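Local coordinates for WYL1 (Ruminococcus sp., PDB 6OAW), which is a WYL-domain accessory protein of a Type VI-D CRISPR-Cas system, in which it has a modulatory role, at residues F58-S61 against I62-A66; E97-D100 against S101-D104; Y152-V156 against Y157-L161; E179-R182 against L183-D187; P349-Q352 against V353-F357. All coordinates share one frame; numbering follows the deposited sequence.

Contact 1. Residues F58-S61 against I62-A66; sequences FLTS and IFDSA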
loop_
_atom_site.group_PDB
_atom_site.type_symbol
_atom_site.label_atom_id
_atom_site.label_comp_id
_atom_site.label_asym_id
_atom_site.label_seq_id
_atom_site.Cartn_x
_atom_site.Cartn_y
_atom_site.Cartn_z
ATOM N N PHE B 58 1.101 -7.547 -22.133
ATOM C CA PHE B 58 1.400 -6.959 -20.813
ATOM C C PHE B 58 1.112 -8.026 -19.734
ATOM O O PHE B 58 1.956 -8.237 -18.854
ATOM C CB PHE B 58 0.651 -5.639 -20.644
ATOM C CG PHE B 58 1.078 -4.874 -19.424
ATOM C CD1 PHE B 58 2.282 -4.202 -19.406
ATOM C CD2 PHE B 58 0.308 -4.872 -18.275
ATOM C CE1 PHE B 58 2.717 -3.535 -18.268
ATOM C CE2 PHE B 58 0.735 -4.198 -17.143
ATOM C CZ PHE B 58 1.930 -3.509 -17.149
ATOM N N LEU B 59 -0.034 -8.710 -19.811
ATOM C CA LEU B 59 -0.422 -9.755 -18.832
ATOM C C LEU B 59 0.575 -10.910 -18.939
ATOM O O LEU B 59 0.886 -11.533 -17.911
ATOM C CB LEU B 59 -1.851 -10.244 -19.094
ATOM C CG LEU B 59 -2.964 -9.248 -18.781
ATOM C CD1 LEU B 59 -4.293 -9.760 -19.277
ATOM C CD2 LEU B 59 -3.032 -8.951 -17.299
ATOM N N THR B 60 1.058 -11.177 -20.153
ATOM C CA THR B 60 2.022 -12.266 -20.420
ATOM C C THR B 60 3.378 -11.935 -19.781
ATOM O O THR B 60 3.973 -12.858 -19.184
ATOM C CB THR B 60 2.061 -12.591 -21.910
ATOM O OG1 THR B 60 0.749 -13.077 -22.204
ATOM C CG2 THR B 60 3.114 -13.621 -22.244
ATOM N N SER B 61 3.860 -10.699 -19.898
ATOM C CA SER B 61 5.113 -10.228 -19.255
ATOM C C SER B 61 5.009 -10.431 -17.745
ATOM O O SER B 61 5.991 -10.874 -17.133
ATOM C CB SER B 61 5.384 -8.781 -19.550
ATOM O OG SER B 61 5.649 -8.602 -20.917
ATOM N N ILE B 62 3.881 -10.048 -17.156
ATOM C CA ILE B 62 3.675 -10.158 -15.686
ATOM C C ILE B 62 3.774 -11.642 -15.324
ATOM O O ILE B 62 4.571 -11.980 -14.431
ATOM C CB ILE B 62 2.331 -9.560 -15.257
ATOM C CG1 ILE B 62 2.303 -8.047 -15.472
ATOM C CG2 ILE B 62 2.024 -9.925 -13.806
ATOM C CD1 ILE B 62 0.947 -7.430 -15.249
ATOM N N PHE B 63 2.995 -12.479 -16.017
ATOM C CA PHE B 63 2.985 -13.937 -15.810
ATOM C C PHE B 63 4.410 -14.469 -15.955
ATOM O O PHE B 63 4.817 -15.171 -15.038
ATOM C CB PHE B 63 2.007 -14.651 -16.736
ATOM C CG PHE B 63 1.927 -16.116 -16.430
ATOM C CD1 PHE B 63 2.881 -16.983 -16.937
ATOM C CD2 PHE B 63 0.965 -16.595 -15.564
ATOM C CE1 PHE B 63 2.864 -18.315 -16.575
ATOM C CE2 PHE B 63 0.933 -17.939 -15.225
ATOM C CZ PHE B 63 1.879 -18.794 -15.738
ATOM N N ASP B 64 5.149 -14.116 -17.008
ATOM C CA ASP B 64 6.474 -14.706 -17.329
ATOM C C ASP B 64 7.459 -14.356 -16.212
ATOM O O ASP B 64 8.194 -15.267 -15.717
ATOM C CB ASP B 64 7.012 -14.246 -18.687
ATOM C CG ASP B 64 6.318 -14.906 -19.871
ATOM O OD1 ASP B 64 5.572 -15.873 -19.643
ATOM O OD2 ASP B 64 6.515 -14.440 -21.000
ATOM N N SER B 65 7.473 -13.093 -15.803
ATOM C CA SER B 65 8.368 -12.625 -14.726
ATOM C C SER B 65 8.062 -13.343 -13.413
ATOM O O SER B 65 9.011 -13.854 -12.787
ATOM C CB SER B 65 8.264 -11.142 -14.610
ATOM O OG SER B 65 8.789 -10.580 -15.792
ATOM N N ALA B 66 6.807 -13.339 -12.980
ATOM C CA ALA B 66 6.403 -13.916 -11.682
ATOM C C ALA B 66 6.713 -15.419 -11.691
ATOM O O ALA B 66 7.181 -15.928 -10.672
ATOM C CB ALA B 66 4.939 -13.656 -11.433
#
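Phe58-Ser61 and Ile62-Ala66 are successive turns of helix 55-71, most of whose touching residues here are buried, and their contact is the local i to i+4 packing of that helix. Four backbone bonds carry it, from Ile62 N to Phe58 O, Phe63 N to Leu59 O, Asp64 N to Thr60 O and Ser65 N to Ser61 O; the third is the shortest, at 2.8 Å. Of the side chains, Phe58 and Ile62 meet through the end of the isoleucine: Ile62 CD1 comes up obliquely to the ring, 3.8 Å from Phe58 CE2. Phe58 CB points away from Ile62-Ala66, but with CG anti to the backbone N (chi1 -171°) the ring's far end comes back to this methyl. Ile62 CG1 packs against Phe58 O at 3.4 Å. On the other side of the helix, Thr60 and Asp64 run alongside each other, Thr60 CG2 lying 3.7 Å from Asp64 OD2, while the threonine hydroxyl bonds back to Ser56 O. Helix 161-172 covers Ile62 and Phe63, helix 30-44 covers Phe58, and strand 131-136 meets Leu59. Tyr169 OH also bonds to Leu59 O. The arrangement is that of a regular alpha-helix with apolar side chains turned to several neighbours.

Contact 2. Residues E97-D100 against S101-D104; sequences EIDD and SLDD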
loop_
_atom_site.group_PDB
_atom_site.type_symbol
_atom_site.label_atom_id
_atom_site.label_comp_id
_atom_site.label_asym_id
_atom_site.label_seq_id
_atom_site.Cartn_x
_atom_site.Cartn_y
_atom_site.Cartn_z
ATOM N N GLU B 97 10.452 -23.315 -0.118
ATOM C CA GLU B 97 10.803 -22.503 1.064
ATOM C C GLU B 97 10.704 -23.353 2.340
ATOM O O GLU B 97 11.301 -22.990 3.329
ATOM C CB GLU B 97 9.857 -21.302 1.145
ATOM C CG GLU B 97 10.156 -20.359 2.283
ATOM C CD GLU B 97 9.214 -19.165 2.332
ATOM O OE1 GLU B 97 7.991 -19.370 2.335
ATOM O OE2 GLU B 97 9.709 -18.031 2.362
ATOM N N ILE B 98 9.938 -24.438 2.343
ATOM C CA ILE B 98 9.785 -25.291 3.554
ATOM C C ILE B 98 11.180 -25.699 4.071
ATOM O O ILE B 98 12.011 -26.188 3.298
ATOM C CB ILE B 98 8.893 -26.496 3.253
ATOM C CG1 ILE B 98 7.484 -26.050 2.864
ATOM C CG2 ILE B 98 8.893 -27.473 4.441
ATOM C CD1 ILE B 98 6.622 -27.193 2.333
ATOM N N ASP B 99 11.422 -25.489 5.354
ATOM C CA ASP B 99 12.682 -25.868 6.047
ATOM C C ASP B 99 13.226 -27.195 5.479
ATOM O O ASP B 99 12.650 -28.294 5.699
ATOM C CB ASP B 99 12.413 -25.869 7.550
ATOM C CG ASP B 99 13.566 -26.373 8.387
ATOM O OD1 ASP B 99 14.653 -26.558 7.794
ATOM O OD2 ASP B 99 13.328 -26.654 9.600
ATOM N N ASP B 100 14.343 -27.084 4.788
ATOM C CA ASP B 100 15.066 -28.187 4.114
ATOM C C ASP B 100 15.515 -29.250 5.134
ATOM O O ASP B 100 15.681 -30.406 4.712
ATOM C CB ASP B 100 16.246 -27.580 3.358
ATOM C CG ASP B 100 16.992 -28.531 2.467
ATOM O OD1 ASP B 100 16.421 -29.580 2.089
ATOM O OD2 ASP B 100 18.152 -28.196 2.168
ATOM N N SER B 101 15.727 -28.884 6.402
ATOM C CA SER B 101 16.290 -29.788 7.442
ATOM C C SER B 101 15.242 -30.797 7.958
ATOM O O SER B 101 15.641 -31.712 8.674
ATOM C CB SER B 101 16.887 -28.990 8.572
ATOM O OG SER B 101 15.882 -28.309 9.315
ATOM N N LEU B 102 13.952 -30.632 7.629
ATOM C CA LEU B 102 12.852 -31.517 8.111
ATOM C C LEU B 102 12.944 -32.902 7.475
ATOM O O LEU B 102 13.409 -32.992 6.360
ATOM C CB LEU B 102 11.499 -30.864 7.808
ATOM C CG LEU B 102 11.155 -29.670 8.698
ATOM C CD1 LEU B 102 9.966 -28.892 8.101
ATOM C CD2 LEU B 102 10.880 -30.119 10.125
ATOM N N ASP B 103 12.493 -33.948 8.168
ATOM C CA ASP B 103 12.291 -35.312 7.579
ATOM C C ASP B 103 11.234 -35.245 6.451
ATOM O O ASP B 103 10.476 -34.284 6.366
ATOM C CB ASP B 103 11.862 -36.349 8.619
ATOM C CG ASP B 103 10.579 -35.963 9.345
ATOM O OD1 ASP B 103 10.628 -35.055 10.159
ATOM O OD2 ASP B 103 9.541 -36.506 9.031
ATOM N N ASP B 104 11.220 -36.217 5.560
ATOM C CA ASP B 104 10.298 -36.240 4.392
ATOM C C ASP B 104 8.836 -36.262 4.848
ATOM O O ASP B 104 8.032 -35.540 4.236
ATOM C CB ASP B 104 10.652 -37.387 3.438
ATOM C CG ASP B 104 11.917 -37.064 2.636
ATOM O OD1 ASP B 104 12.410 -35.921 2.746
ATOM O OD2 ASP B 104 12.426 -37.966 1.938
#
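Two first torsions bring Asp99 and Ser101 together: Asp99 holds CG anti to its own N (chi1 174°), which bends the carboxylate forward along the chain, and Ser101 holds OG between its N and its carbonyl carbon (chi1 68°), which turns the hydroxyl back to meet it. Asp99 OD1 then takes two bonds from the one serine, both from the same face. Ser101 OG donates to Asp99 OD1 over 2.6 Å, on the syn side and close to the carboxylate plane, whereas Ser101 N reaches Asp99 OD1 at 2.9 Å from well above that plane, 48° out of it. This double grip limits rotation of the carboxylate at an exposed position. The chain reverses alongside it, with Leu102 N donating to Asp99 O at 3.3 Å. Leu102 packs back on the residues before the turn: its CD1 lies 3.9 Å from Asp99 CB and 4.1 Å from Ile98 CG2, and its side chain crosses both at about a right angle. Ile98 leads inward to Ile110 and Leu114 of helix 104-122, while Asp103 caps the start of that helix. An Asx turn at Asp99 thus coincides with a type I beta turn, Asp99 to Leu102, between helices 92-96 and 104-122.

Contact 3. Residues Y152-V156 against Y157-L161; sequences YENKV and YSLTL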
loop_
_atom_site.group_PDB
_atom_site.type_symbol
_atom_site.label_atom_id
_atom_site.label_comp_id
_atom_site.label_asym_id
_atom_site.label_seq_id
_atom_site.Cartn_x
_atom_site.Cartn_y
_atom_site.Cartn_z
ATOM N N TYR B 152 2.285 -27.840 -8.460
ATOM C CA TYR B 152 1.585 -27.420 -7.220
ATOM C C TYR B 152 0.460 -26.435 -7.553
ATOM O O TYR B 152 -0.548 -26.425 -6.835
ATOM C CB TYR B 152 2.583 -26.861 -6.208
ATOM C CG TYR B 152 3.561 -27.896 -5.726
ATOM C CD1 TYR B 152 3.167 -28.916 -4.875
ATOM C CD2 TYR B 152 4.875 -27.880 -6.155
ATOM C CE1 TYR B 152 4.067 -29.885 -4.439
ATOM C CE2 TYR B 152 5.778 -28.851 -5.756
ATOM C CZ TYR B 152 5.380 -29.855 -4.891
ATOM O OH TYR B 152 6.323 -30.771 -4.503
ATOM N N GLU B 153 0.621 -25.623 -8.599
ATOM C CA GLU B 153 -0.426 -24.672 -9.045
ATOM C C GLU B 153 -1.647 -25.475 -9.524
ATOM O O GLU B 153 -2.780 -25.135 -9.148
ATOM C CB GLU B 153 0.148 -23.730 -10.108
ATOM C CG GLU B 153 1.148 -22.732 -9.542
ATOM C CD GLU B 153 2.583 -23.222 -9.379
ATOM O OE1 GLU B 153 2.883 -24.327 -9.881
ATOM O OE2 GLU B 153 3.424 -22.483 -8.763
ATOM N N ASN B 154 -1.418 -26.541 -10.277
ATOM C CA ASN B 154 -2.493 -27.442 -10.791
ATOM C C ASN B 154 -3.329 -27.988 -9.618
ATOM O O ASN B 154 -4.570 -28.079 -9.760
ATOM C CB ASN B 154 -1.911 -28.547 -11.677
ATOM C CG ASN B 154 -1.695 -28.077 -13.098
ATOM O OD1 ASN B 154 -2.655 -27.786 -13.794
ATOM N ND2 ASN B 154 -0.448 -27.979 -13.530
ATOM N N LYS B 155 -2.684 -28.297 -8.493
ATOM C CA LYS B 155 -3.349 -28.850 -7.288
ATOM C C LYS B 155 -4.086 -27.736 -6.544
ATOM O O LYS B 155 -5.262 -27.927 -6.209
ATOM C CB LYS B 155 -2.331 -29.529 -6.367
ATOM C CG LYS B 155 -1.868 -30.924 -6.791
ATOM C CD LYS B 155 -0.878 -31.499 -5.784
ATOM C CE LYS B 155 -0.182 -32.759 -6.255
ATOM N NZ LYS B 155 -0.608 -33.931 -5.465
ATOM N N VAL B 156 -3.430 -26.598 -6.318
ATOM C CA VAL B 156 -4.033 -25.448 -5.572
ATOM C C VAL B 156 -5.273 -24.933 -6.309
ATOM O O VAL B 156 -6.269 -24.613 -5.617
ATOM C CB VAL B 156 -3.011 -24.328 -5.328
ATOM C CG1 VAL B 156 -3.695 -23.031 -4.905
ATOM C CG2 VAL B 156 -1.990 -24.759 -4.260
ATOM N N TYR B 157 -5.214 -24.837 -7.638
ATOM C CA TYR B 157 -6.285 -24.186 -8.450
ATOM C C TYR B 157 -7.166 -25.268 -9.106
ATOM O O TYR B 157 -7.964 -24.908 -9.984
ATOM C CB TYR B 157 -5.652 -23.192 -9.428
ATOM C CG TYR B 157 -4.852 -22.105 -8.751
ATOM C CD1 TYR B 157 -5.467 -21.167 -7.932
ATOM C CD2 TYR B 157 -3.484 -22.014 -8.922
ATOM C CE1 TYR B 157 -4.750 -20.166 -7.297
ATOM C CE2 TYR B 157 -2.743 -21.033 -8.276
ATOM C CZ TYR B 157 -3.382 -20.098 -7.478
ATOM O OH TYR B 157 -2.662 -19.133 -6.843
ATOM N N SER B 158 -7.052 -26.530 -8.654
ATOM C CA SER B 158 -7.811 -27.704 -9.162
ATOM C C SER B 158 -7.879 -27.675 -10.696
ATOM O O SER B 158 -8.998 -27.662 -11.223
ATOM C CB SER B 158 -9.197 -27.741 -8.555
ATOM O OG SER B 158 -9.111 -27.676 -7.138
ATOM N N LEU B 159 -6.731 -27.586 -11.380
ATOM C CA LEU B 159 -6.603 -27.678 -12.864
ATOM C C LEU B 159 -7.421 -26.584 -13.580
ATOM O O LEU B 159 -7.631 -26.731 -14.790
ATOM C CB LEU B 159 -7.071 -29.072 -13.306
ATOM C CG LEU B 159 -6.359 -30.244 -12.624
ATOM C CD1 LEU B 159 -7.149 -31.540 -12.730
ATOM C CD2 LEU B 159 -4.964 -30.435 -13.192
ATOM N N THR B 160 -7.844 -25.510 -12.906
ATOM C CA THR B 160 -8.750 -24.491 -13.502
ATOM C C THR B 160 -7.963 -23.230 -13.848
ATOM O O THR B 160 -7.703 -22.422 -12.932
ATOM C CB THR B 160 -9.908 -24.176 -12.558
ATOM O OG1 THR B 160 -10.457 -25.419 -12.116
ATOM C CG2 THR B 160 -10.958 -23.333 -13.238
ATOM N N LEU B 161 -7.603 -23.061 -15.116
ATOM C CA LEU B 161 -6.779 -21.917 -15.592
ATOM C C LEU B 161 -7.387 -20.578 -15.143
ATOM O O LEU B 161 -6.615 -19.696 -14.651
ATOM C CB LEU B 161 -6.651 -21.981 -17.114
ATOM C CG LEU B 161 -5.674 -20.978 -17.720
ATOM C CD1 LEU B 161 -4.338 -20.971 -16.987
ATOM C CD2 LEU B 161 -5.465 -21.263 -19.202
#
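Tyr157, traced outward from CB, folds its ring back over the last turn of helix 151-156. Tyr157 CB lies 3.5 Å from Glu153 O, and CG, also near that oxygen, stands beside the backbone N (chi1 -59°), which sends the ring along the helix end. Tyr157 CD2 approaches Glu153 O to 3.2 Å, the oxygen lying oblique to the ring. Further out, CE1 and CZ lie against Val156 CG1, which covers one face of the ring: Val156 CG1 sits 3.8 Å from the Tyr157 ring centroid and 6° off the normal, a CH-pi contact almost directly over the ring centre, as the two side chains run side by side in the same direction. The tip leaves the segment, Tyr157 OH bonding to Ala89 O. Glu153 O meanwhile accepts the N-H of Tyr157. Past the tyrosine the chain turns: Leu159 N donates to Asn154 O at 2.7 Å, and Ser158 N makes a weak bond to Lys155 O. Leu159 CD2 closes over the side chain of Asn154, 3.6 Å from Asn154 OD1. Val156 also packs on Ile115 and Leu118 of helix 104-122. The two backbone bonds form a Schellman motif ending helix 151-156, overlapped by a type I' turn, Tyr157 to Thr160, with Ser158 and Leu159 both at positive phi.

Contact 4. Residues E179-R182 against L183-D187; sequences ERER and LIFAD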
loop_
_atom_site.group_PDB
_atom_site.type_symbol
_atom_site.label_atom_id
_atom_site.label_comp_id
_atom_site.label_asym_id
_atom_site.label_seq_id
_atom_site.Cartn_x
_atom_site.Cartn_y
_atom_site.Cartn_z
ATOM N N GLU B 179 7.393 -2.966 -6.386
ATOM C CA GLU B 179 7.327 -4.425 -6.653
ATOM C C GLU B 179 6.754 -4.643 -8.049
ATOM O O GLU B 179 7.351 -5.411 -8.793
ATOM C CB GLU B 179 6.528 -5.171 -5.583
ATOM C CG GLU B 179 7.344 -5.470 -4.331
ATOM C CD GLU B 179 6.484 -5.825 -3.124
ATOM O OE1 GLU B 179 5.319 -5.344 -3.024
ATOM O OE2 GLU B 179 6.958 -6.627 -2.303
ATOM N N ARG B 180 5.659 -3.970 -8.399
ATOM C CA ARG B 180 5.014 -4.189 -9.718
ATOM C C ARG B 180 6.012 -3.819 -10.808
ATOM O O ARG B 180 6.090 -4.557 -11.797
ATOM C CB ARG B 180 3.697 -3.423 -9.853
ATOM C CG ARG B 180 2.639 -3.920 -8.880
ATOM C CD ARG B 180 1.257 -3.381 -9.124
ATOM N NE ARG B 180 1.236 -1.988 -9.540
ATOM C CZ ARG B 180 1.241 -0.920 -8.739
ATOM N NH1 ARG B 180 1.294 -1.050 -7.422
ATOM N NH2 ARG B 180 1.232 0.287 -9.277
ATOM N N GLU B 181 6.788 -2.765 -10.579
ATOM C CA GLU B 181 7.764 -2.257 -11.571
ATOM C C GLU B 181 8.861 -3.305 -11.807
ATOM O O GLU B 181 9.321 -3.440 -12.956
ATOM C CB GLU B 181 8.315 -0.910 -11.099
ATOM C CG GLU B 181 9.080 -0.194 -12.184
ATOM C CD GLU B 181 9.942 0.953 -11.692
ATOM O OE1 GLU B 181 10.831 0.720 -10.810
ATOM O OE2 GLU B 181 9.689 2.067 -12.167
ATOM N N ARG B 182 9.241 -4.068 -10.781
ATOM C CA ARG B 182 10.344 -5.060 -10.923
ATOM C C ARG B 182 9.845 -6.254 -11.730
ATOM O O ARG B 182 10.633 -6.811 -12.475
ATOM C CB ARG B 182 10.922 -5.475 -9.571
ATOM C CG ARG B 182 11.504 -4.314 -8.785
ATOM C CD ARG B 182 12.613 -4.764 -7.863
ATOM N NE ARG B 182 12.105 -5.442 -6.677
ATOM C CZ ARG B 182 11.538 -4.832 -5.635
ATOM N NH1 ARG B 182 11.386 -3.525 -5.633
ATOM N NH2 ARG B 182 11.100 -5.531 -4.608
ATOM N N LEU B 183 8.573 -6.619 -11.620
ATOM C CA LEU B 183 7.974 -7.654 -12.496
ATOM C C LEU B 183 7.970 -7.156 -13.948
ATOM O O LEU B 183 8.384 -7.926 -14.838
ATOM C CB LEU B 183 6.556 -7.982 -12.021
ATOM C CG LEU B 183 6.477 -8.807 -10.746
ATOM C CD1 LEU B 183 5.030 -8.967 -10.297
ATOM C CD2 LEU B 183 7.137 -10.169 -10.944
ATOM N N ILE B 184 7.565 -5.914 -14.188
ATOM C CA ILE B 184 7.437 -5.373 -15.576
ATOM C C ILE B 184 8.816 -5.288 -16.229
ATOM O O ILE B 184 8.886 -5.522 -17.434
ATOM C CB ILE B 184 6.752 -3.998 -15.572
ATOM C CG1 ILE B 184 5.348 -4.068 -14.973
ATOM C CG2 ILE B 184 6.749 -3.372 -16.958
ATOM C CD1 ILE B 184 4.762 -2.677 -14.717
ATOM N N PHE B 185 9.856 -4.911 -15.482
ATOM C CA PHE B 185 11.208 -4.653 -16.030
ATOM C C PHE B 185 12.146 -5.783 -15.602
ATOM O O PHE B 185 13.375 -5.550 -15.449
ATOM C CB PHE B 185 11.685 -3.264 -15.602
ATOM C CG PHE B 185 11.020 -2.146 -16.359
ATOM C CD1 PHE B 185 11.462 -1.792 -17.626
ATOM C CD2 PHE B 185 9.973 -1.440 -15.800
ATOM C CE1 PHE B 185 10.866 -0.743 -18.323
ATOM C CE2 PHE B 185 9.356 -0.415 -16.499
ATOM C CZ PHE B 185 9.794 -0.074 -17.764
ATOM N N ALA B 186 11.593 -6.968 -15.393
ATOM C CA ALA B 186 12.347 -8.149 -14.918
ATOM C C ALA B 186 13.549 -8.408 -15.829
ATOM O O ALA B 186 14.626 -8.758 -15.305
ATOM C CB ALA B 186 11.450 -9.341 -14.870
ATOM N N ASP B 187 13.373 -8.257 -17.145
ATOM C CA ASP B 187 14.422 -8.576 -18.147
ATOM C C ASP B 187 15.620 -7.663 -17.853
ATOM O O ASP B 187 16.731 -8.205 -17.762
ATOM C CB ASP B 187 13.881 -8.538 -19.586
ATOM C CG ASP B 187 12.877 -9.635 -19.977
ATOM O OD1 ASP B 187 12.568 -10.532 -19.145
ATOM O OD2 ASP B 187 12.399 -9.598 -21.133
#
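Glu181 O is approached by two parts of Phe185: Phe185 N donates to it over 3.0 Å, and the ring turns an edge to the oxygen, with CD2 of Phe185 3.5 Å away and the oxygen in the ring plane. With CG turned opposite the carbonyl carbon (chi1 -75°), the ring lies alongside the preceding turn. There Phe185 CD2 also touches Glu181 CG at 3.9 Å. The two side chains meet at a slant, and the carboxylate is turned almost perpendicular to the ring, at 89°; its OE1 bonds to Asn237 ND2. One residue earlier, Ile184 N donates to Arg180 O at 3.1 Å, and Ile184 CG1 rests 3.3 Å from Arg180 O. Arg180 and Arg182 leave the helix in different directions, the one to salt bridges with Asp39 and Asp177, the other to Gly83 O and Asn237. The arrangement is a helix end running straight into the next N-terminus, with Phe185, at the N-cap position, the single non-helical residue between helices 177-184 and 186-199.

Contact 5. Residues P349-Q352 against V353-F357; sequences PPIQ and VKYYF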
loop_
_atom_site.group_PDB
_atom_site.type_symbol
_atom_site.label_atom_id
_atom_site.label_comp_id
_atom_site.label_asym_id
_atom_site.label_seq_id
_atom_site.Cartn_x
_atom_site.Cartn_y
_atom_site.Cartn_z
ATOM N N PRO B 349 19.864 18.829 -2.014
ATOM C CA PRO B 349 19.761 19.484 -3.315
ATOM C C PRO B 349 18.602 20.479 -3.362
ATOM O O PRO B 349 17.526 20.242 -2.814
ATOM C CB PRO B 349 19.551 18.306 -4.271
ATOM C CG PRO B 349 20.243 17.146 -3.572
ATOM C CD PRO B 349 19.987 17.365 -2.099
ATOM N N PRO B 350 18.821 21.679 -3.950
ATOM C CA PRO B 350 17.778 22.708 -3.997
ATOM C C PRO B 350 16.416 22.204 -4.505
ATOM O O PRO B 350 15.360 22.687 -4.065
ATOM C CB PRO B 350 18.359 23.750 -4.977
ATOM C CG PRO B 350 19.862 23.578 -4.894
ATOM C CD PRO B 350 20.106 22.130 -4.521
ATOM N N ILE B 351 16.426 21.278 -5.460
ATOM C CA ILE B 351 15.165 20.751 -6.065
ATOM C C ILE B 351 14.333 20.029 -4.985
ATOM O O ILE B 351 13.073 20.222 -4.999
ATOM C CB ILE B 351 15.413 19.871 -7.298
ATOM C CG1 ILE B 351 14.070 19.496 -7.928
ATOM C CG2 ILE B 351 16.220 18.641 -6.941
ATOM C CD1 ILE B 351 14.189 18.873 -9.287
ATOM N N GLN B 352 14.987 19.304 -4.059
ATOM C CA GLN B 352 14.296 18.545 -2.984
ATOM C C GLN B 352 13.750 19.536 -1.967
ATOM O O GLN B 352 12.628 19.341 -1.488
ATOM C CB GLN B 352 15.233 17.551 -2.321
ATOM C CG GLN B 352 14.593 16.750 -1.196
ATOM C CD GLN B 352 15.623 15.831 -0.573
ATOM O OE1 GLN B 352 16.722 15.654 -1.101
ATOM N NE2 GLN B 352 15.291 15.283 0.582
ATOM N N VAL B 353 14.507 20.586 -1.650
ATOM C CA VAL B 353 14.014 21.667 -0.735
ATOM C C VAL B 353 12.703 22.236 -1.306
ATOM O O VAL B 353 11.723 22.357 -0.556
ATOM C CB VAL B 353 15.081 22.765 -0.529
ATOM C CG1 VAL B 353 14.656 23.779 0.516
ATOM C CG2 VAL B 353 16.399 22.148 -0.115
ATOM N N LYS B 354 12.715 22.590 -2.582
ATOM C CA LYS B 354 11.563 23.163 -3.323
ATOM C C LYS B 354 10.364 22.193 -3.260
ATOM O O LYS B 354 9.234 22.615 -2.908
ATOM C CB LYS B 354 12.014 23.328 -4.775
ATOM C CG LYS B 354 11.655 24.588 -5.504
ATOM C CD LYS B 354 11.242 24.324 -6.929
ATOM C CE LYS B 354 12.333 23.760 -7.805
ATOM N NZ LYS B 354 11.747 22.998 -8.932
ATOM N N TYR B 355 10.580 20.911 -3.576
ATOM C CA TYR B 355 9.499 19.888 -3.545
ATOM C C TYR B 355 8.999 19.712 -2.106
ATOM O O TYR B 355 7.848 19.324 -1.927
ATOM C CB TYR B 355 9.901 18.522 -4.120
ATOM C CG TYR B 355 10.187 18.472 -5.598
ATOM C CD1 TYR B 355 9.741 19.461 -6.458
ATOM C CD2 TYR B 355 10.861 17.399 -6.146
ATOM C CE1 TYR B 355 9.968 19.382 -7.824
ATOM C CE2 TYR B 355 11.113 17.312 -7.502
ATOM C CZ TYR B 355 10.662 18.308 -8.342
ATOM O OH TYR B 355 10.882 18.211 -9.686
ATOM N N TYR B 356 9.787 20.061 -1.091
ATOM C CA TYR B 356 9.319 19.915 0.308
ATOM C C TYR B 356 8.528 21.140 0.773
ATOM O O TYR B 356 7.467 20.981 1.411
ATOM C CB TYR B 356 10.477 19.699 1.262
ATOM C CG TYR B 356 10.027 19.347 2.645
ATOM C CD1 TYR B 356 9.474 18.113 2.926
ATOM C CD2 TYR B 356 10.084 20.276 3.671
ATOM C CE1 TYR B 356 9.064 17.790 4.206
ATOM C CE2 TYR B 356 9.641 19.976 4.948
ATOM C CZ TYR B 356 9.147 18.721 5.222
ATOM O OH TYR B 356 8.729 18.400 6.489
ATOM N N PHE B 357 9.057 22.339 0.506
ATOM C CA PHE B 357 8.502 23.584 1.078
ATOM C C PHE B 357 7.474 24.225 0.133
ATOM O O PHE B 357 6.857 25.206 0.555
ATOM C CB PHE B 357 9.630 24.511 1.492
ATOM C CG PHE B 357 10.383 24.034 2.697
ATOM C CD1 PHE B 357 9.760 23.973 3.928
ATOM C CD2 PHE B 357 11.723 23.679 2.605
ATOM C CE1 PHE B 357 10.478 23.565 5.041
ATOM C CE2 PHE B 357 12.422 23.239 3.714
ATOM C CZ PHE B 357 11.804 23.200 4.932
#
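Ile351 and Tyr355, one turn apart on helix 350-357, lie side by side and point the same way, the isoleucine lying against the ring of the tyrosine. With CG1 anti to its backbone N (chi1 -174°), Ile351 sends its longer branch up toward the next turn. Ile351 CG1 stands over the ring face, 3.9 Å from the Tyr355 ring centroid and 24° off the normal, a CH-pi contact displaced to the hydroxyl-bearing end: Ile351 CG1 is 3.6 Å from Tyr355 CZ. Ile351 CD1 carries on to the rim, 3.4 Å from Tyr355 OH. Ile351 O lies over one face of the same ring, 3.4 Å from Tyr355 CG, and also accepts the N-H of Tyr355. Methylene, methyl and carbonyl oxygen of one residue are thus spread along a single ring, from its root to its hydroxyl. Lys354 sets its CB 3.3 Å from Ile351 O, and its bent chain ends in a salt bridge to Glu375. At the start of the helix Pro349 O accepts from both Gln352 N and Val353 N; Val353 CG2 packs 3.5 Å from Pro349 O. Gln352, its chain extended, bonds through NE2 to Gln328 O, and Tyr356 OH bonds to Ile325 O. Val353 rests on strand 310-314, where Phe357 joins it, while Lys354 meets helix 370-389; the short helix thus touches both that strand and the C-terminal helix.

How the contacts relate
Contact 1 is the buried one, contact 2 lies at the surface, and contacts 3, 4 and 5 are partly buried. Contacts 1 and 4 touch: Ser65 OG probably bonds to Leu183 O, and Phe58 packs on Ile184, joining helix 55-71 to helix 177-184. Helix 104-122 serves both contact 2, which leads into it, and contact 3, which packs against its side. Contact 5 stands apart, its centre about 51 Å from those of contacts 2 and 3. Chemistry follows place: a carboxylate gripped by serine at the surface, apolar helix packing inside, arginine salt bridges and a phenylalanine edge in contact 4, nearest the chain's centre, and aliphatic groups over a tyrosine face in contacts 3 and 5.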